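Local atomic coordinates of Endoglucanase(Endo-1,4-beta-glucanase)protein (Pseudomonas stutzeri, PDB entry 6R2J), a protein that probably hydrolyses beta-1,4-glycosidic bonds of cellulose-like glucans as a family 5 endoglucanase, and binds cellobiose. Residues S180-W185 against R235-W240. Numbering follows the deposited sequence.
Sequences SSAYHW and RPFIEW. With BGC (beta-D-glucopyranose), chain E.
An aromatic cluster of Trp185, Phe237 and Trp240 joins loop 180-185 of this TIM barrel, which contributes Ser180 and Ser181 to the glycan pocket, to helix 229-244 on the outside of the barrel. In Trp185 CG is anti to the backbone N (chi1 -169°), which carries the indole toward the helix, where it meets Phe237 with a face and Trp240 with an edge. Phe237 turns its CD1-CE1 edge onto that indole face, a T-shaped contact with the planes at 57° and CD1 3.6 Å from Trp185 CD2. Trp185 in turn presents its own pyrrole edge to Trp240: NE1 stands 3.1 Å above the plane of Trp240, over the six-membered ring and toward one end of the indole, with its N-H aimed at the pi face and the planes at 67°. Trp240 NE1 is itself hydrogen-bonded to Ala190 O. An alanine in place of Trp240 would probably open a gap beside Trp185 NE1, deprive it of this pi face and leave Ala190 O without its indole donor. Nearer the start of the helix, Ala182 CB meets Phe237 CB at 3.9 Å, and Pro236 sets its CB 3.5 Å from Tyr183 O. Ala205 and Tyr203 of strand 201-206 pack against the cluster from the barrel side. At the sugar end, Ser181 OG and His184 ND1 share a 2.6 Å hydrogen bond. On the helix side the loop thus appears to rest on ring and apolar packing, given some polar character by the N-H over a pi face, while backbone bonds from Ser180 and Ala182 to His206 hold it on the strand side.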
loop_
_atom_site.group_PDB
_atom_site.type_symbol
_atom_site.label_atom_id
_atom_site.label_comp_id
_atom_site.label_asym_id
_atom_site.label_seq_id
_atom_site.Cartn_x
_atom_site.Cartn_y
_atom_site.Cartn_z
ATOM N N SER A 180 -9.418 -3.932 4.846
ATOM C CA SER A 180 -9.138 -4.235 3.442
ATOM C C SER A 180 -8.614 -5.664 3.258
ATOM O O SER A 180 -7.751 -5.931 2.425
ATOM C CB SER A 180 -8.194 -3.227 2.804
ATOM O OG SER A 180 -8.426 -3.196 1.401
ATOM N N SER A 181 -9.208 -6.594 3.999
ATOM C CA SER A 181 -8.954 -8.013 3.813
ATOM C C SER A 181 -9.357 -8.502 2.427
ATOM O O SER A 181 -10.484 -8.302 1.975
ATOM C CB SER A 181 -9.758 -8.778 4.867
ATOM O OG SER A 181 -9.742 -10.162 4.607
ATOM N N ALA A 182 -8.431 -9.198 1.778
ATOM C CA ALA A 182 -8.706 -9.775 0.471
ATOM C C ALA A 182 -9.673 -10.952 0.570
ATOM O O ALA A 182 -10.595 -11.083 -0.247
ATOM C CB ALA A 182 -7.387 -10.221 -0.158
ATOM N N TYR A 183 -9.494 -11.813 1.571
ATOM C CA TYR A 183 -10.353 -12.984 1.714
ATOM C C TYR A 183 -11.809 -12.578 1.922
ATOM O O TYR A 183 -12.732 -13.188 1.358
ATOM C CB TYR A 183 -9.838 -13.829 2.896
ATOM C CG TYR A 183 -10.713 -15.009 3.194
ATOM C CD1 TYR A 183 -10.682 -16.142 2.378
ATOM C CD2 TYR A 183 -11.624 -14.981 4.254
ATOM C CE1 TYR A 183 -11.526 -17.216 2.615
ATOM C CE2 TYR A 183 -12.474 -16.044 4.482
ATOM C CZ TYR A 183 -12.407 -17.149 3.670
ATOM O OH TYR A 183 -13.233 -18.206 3.902
ATOM N N HIS A 184 -12.029 -11.530 2.716
ATOM C CA HIS A 184 -13.364 -11.113 3.098
ATOM C C HIS A 184 -13.986 -10.139 2.109
ATOM O O HIS A 184 -15.167 -9.795 2.281
ATOM C CB HIS A 184 -13.328 -10.461 4.496
ATOM C CG HIS A 184 -12.846 -11.377 5.588
ATOM N ND1 HIS A 184 -11.550 -11.373 6.066
ATOM C CD2 HIS A 184 -13.498 -12.335 6.294
ATOM C CE1 HIS A 184 -11.427 -12.291 7.014
ATOM N NE2 HIS A 184 -12.598 -12.883 7.178
ATOM N N TRP A 185 -13.216 -9.696 1.101
ATOM C CA TRP A 185 -13.629 -8.620 0.209
ATOM C C TRP A 185 -15.027 -8.819 -0.378
ATOM O O TRP A 185 -15.829 -7.870 -0.344
ATOM C CB TRP A 185 -12.556 -8.504 -0.882
ATOM C CG TRP A 185 -12.748 -7.309 -1.670
ATOM C CD1 TRP A 185 -13.632 -7.138 -2.704
ATOM C CD2 TRP A 185 -12.081 -6.075 -1.498
ATOM N NE1 TRP A 185 -13.577 -5.846 -3.159
ATOM C CE2 TRP A 185 -12.613 -5.176 -2.451
ATOM C CE3 TRP A 185 -11.087 -5.629 -0.629
ATOM C CZ2 TRP A 185 -12.172 -3.837 -2.556
ATOM C CZ3 TRP A 185 -10.648 -4.317 -0.737
ATOM C CH2 TRP A 185 -11.186 -3.435 -1.696
ATOM N N ARG A 235 -7.988 -15.224 -4.020
ATOM C CA ARG A 235 -8.957 -15.524 -5.081
ATOM C C ARG A 235 -10.300 -14.820 -4.903
ATOM O O ARG A 235 -10.837 -14.319 -5.903
ATOM C CB ARG A 235 -9.125 -17.049 -5.183
ATOM C CG ARG A 235 -10.136 -17.538 -6.192
ATOM C CD ARG A 235 -10.319 -19.051 -6.067
ATOM N NE ARG A 235 -9.069 -19.809 -5.926
ATOM C CZ ARG A 235 -8.770 -20.605 -4.893
ATOM N NH1 ARG A 235 -9.627 -20.747 -3.872
ATOM N NH2 ARG A 235 -7.609 -21.278 -4.884
ATOM N N PRO A 236 -10.889 -14.763 -3.713
ATOM C CA PRO A 236 -12.133 -14.015 -3.566
ATOM C C PRO A 236 -12.035 -12.617 -4.153
ATOM O O PRO A 236 -12.971 -12.162 -4.831
ATOM C CB PRO A 236 -12.308 -14.001 -2.045
ATOM C CG PRO A 236 -11.617 -15.250 -1.574
ATOM C CD PRO A 236 -10.415 -15.306 -2.424
ATOM N N PHE A 237 -10.900 -11.940 -3.895
ATOM C CA PHE A 237 -10.665 -10.547 -4.279
ATOM C C PHE A 237 -10.493 -10.420 -5.788
ATOM O O PHE A 237 -11.159 -9.595 -6.428
ATOM C CB PHE A 237 -9.414 -10.055 -3.507
ATOM C CG PHE A 237 -8.978 -8.658 -3.848
ATOM C CD1 PHE A 237 -9.885 -7.609 -3.865
ATOM C CD2 PHE A 237 -7.645 -8.395 -4.154
ATOM C CE1 PHE A 237 -9.470 -6.333 -4.214
ATOM C CE2 PHE A 237 -7.232 -7.130 -4.516
ATOM C CZ PHE A 237 -8.136 -6.100 -4.539
ATOM N N ILE A 238 -9.605 -11.252 -6.362
ATOM C CA ILE A 238 -9.412 -11.324 -7.815
ATOM C C ILE A 238 -10.744 -11.577 -8.515
ATOM O O ILE A 238 -11.084 -10.931 -9.511
ATOM C CB ILE A 238 -8.367 -12.411 -8.151
ATOM C CG1 ILE A 238 -7.039 -12.087 -7.447
ATOM C CG2 ILE A 238 -8.281 -12.622 -9.669
ATOM C CD1 ILE A 238 -6.681 -10.646 -7.357
ATOM N N GLU A 239 -11.528 -12.515 -7.992
ATOM C CA GLU A 239 -12.790 -12.863 -8.628
ATOM C C GLU A 239 -13.769 -11.707 -8.567
ATOM O O GLU A 239 -14.482 -11.439 -9.539
ATOM C CB GLU A 239 -13.388 -14.098 -7.953
ATOM C CG GLU A 239 -12.669 -15.387 -8.361
ATOM C CD GLU A 239 -13.297 -16.607 -7.789
ATOM O OE1 GLU A 239 -14.360 -16.459 -7.174
ATOM O OE2 GLU A 239 -12.729 -17.705 -7.934
ATOM N N TRP A 240 -13.802 -10.995 -7.446
ATOM C CA TRP A 240 -14.599 -9.775 -7.367
ATOM C C TRP A 240 -14.102 -8.718 -8.343
ATOM O O TRP A 240 -14.906 -8.053 -9.009
ATOM C CB TRP A 240 -14.524 -9.217 -5.950
ATOM C CG TRP A 240 -15.379 -8.057 -5.689
ATOM C CD1 TRP A 240 -16.666 -8.064 -5.200
ATOM C CD2 TRP A 240 -15.022 -6.684 -5.855
ATOM N NE1 TRP A 240 -17.131 -6.778 -5.079
ATOM C CE2 TRP A 240 -16.144 -5.910 -5.474
ATOM C CE3 TRP A 240 -13.871 -6.025 -6.306
ATOM C CZ2 TRP A 240 -16.142 -4.503 -5.529
ATOM C CZ3 TRP A 240 -13.868 -4.614 -6.348
ATOM C CH2 TRP A 240 -14.992 -3.879 -5.969
HETATM C C2 BGC E . -7.463 -8.304 8.241
HETATM C C3 BGC E . -7.251 -7.877 6.824
HETATM C C4 BGC E . -5.970 -7.110 6.870
HETATM C C5 BGC E . -4.939 -7.543 7.865
HETATM C C6 BGC E . -3.791 -6.619 7.591
HETATM C C1 BGC E . -6.374 -8.568 9.312
HETATM O O2 BGC E . -8.556 -9.308 8.177
HETATM O O3 BGC E . -8.312 -7.055 6.325
HETATM O O4 BGC E . -5.677 -7.162 5.493
HETATM O O5 BGC E . -5.529 -7.348 9.238
HETATM O O6 BGC E . -2.945 -6.625 8.771
#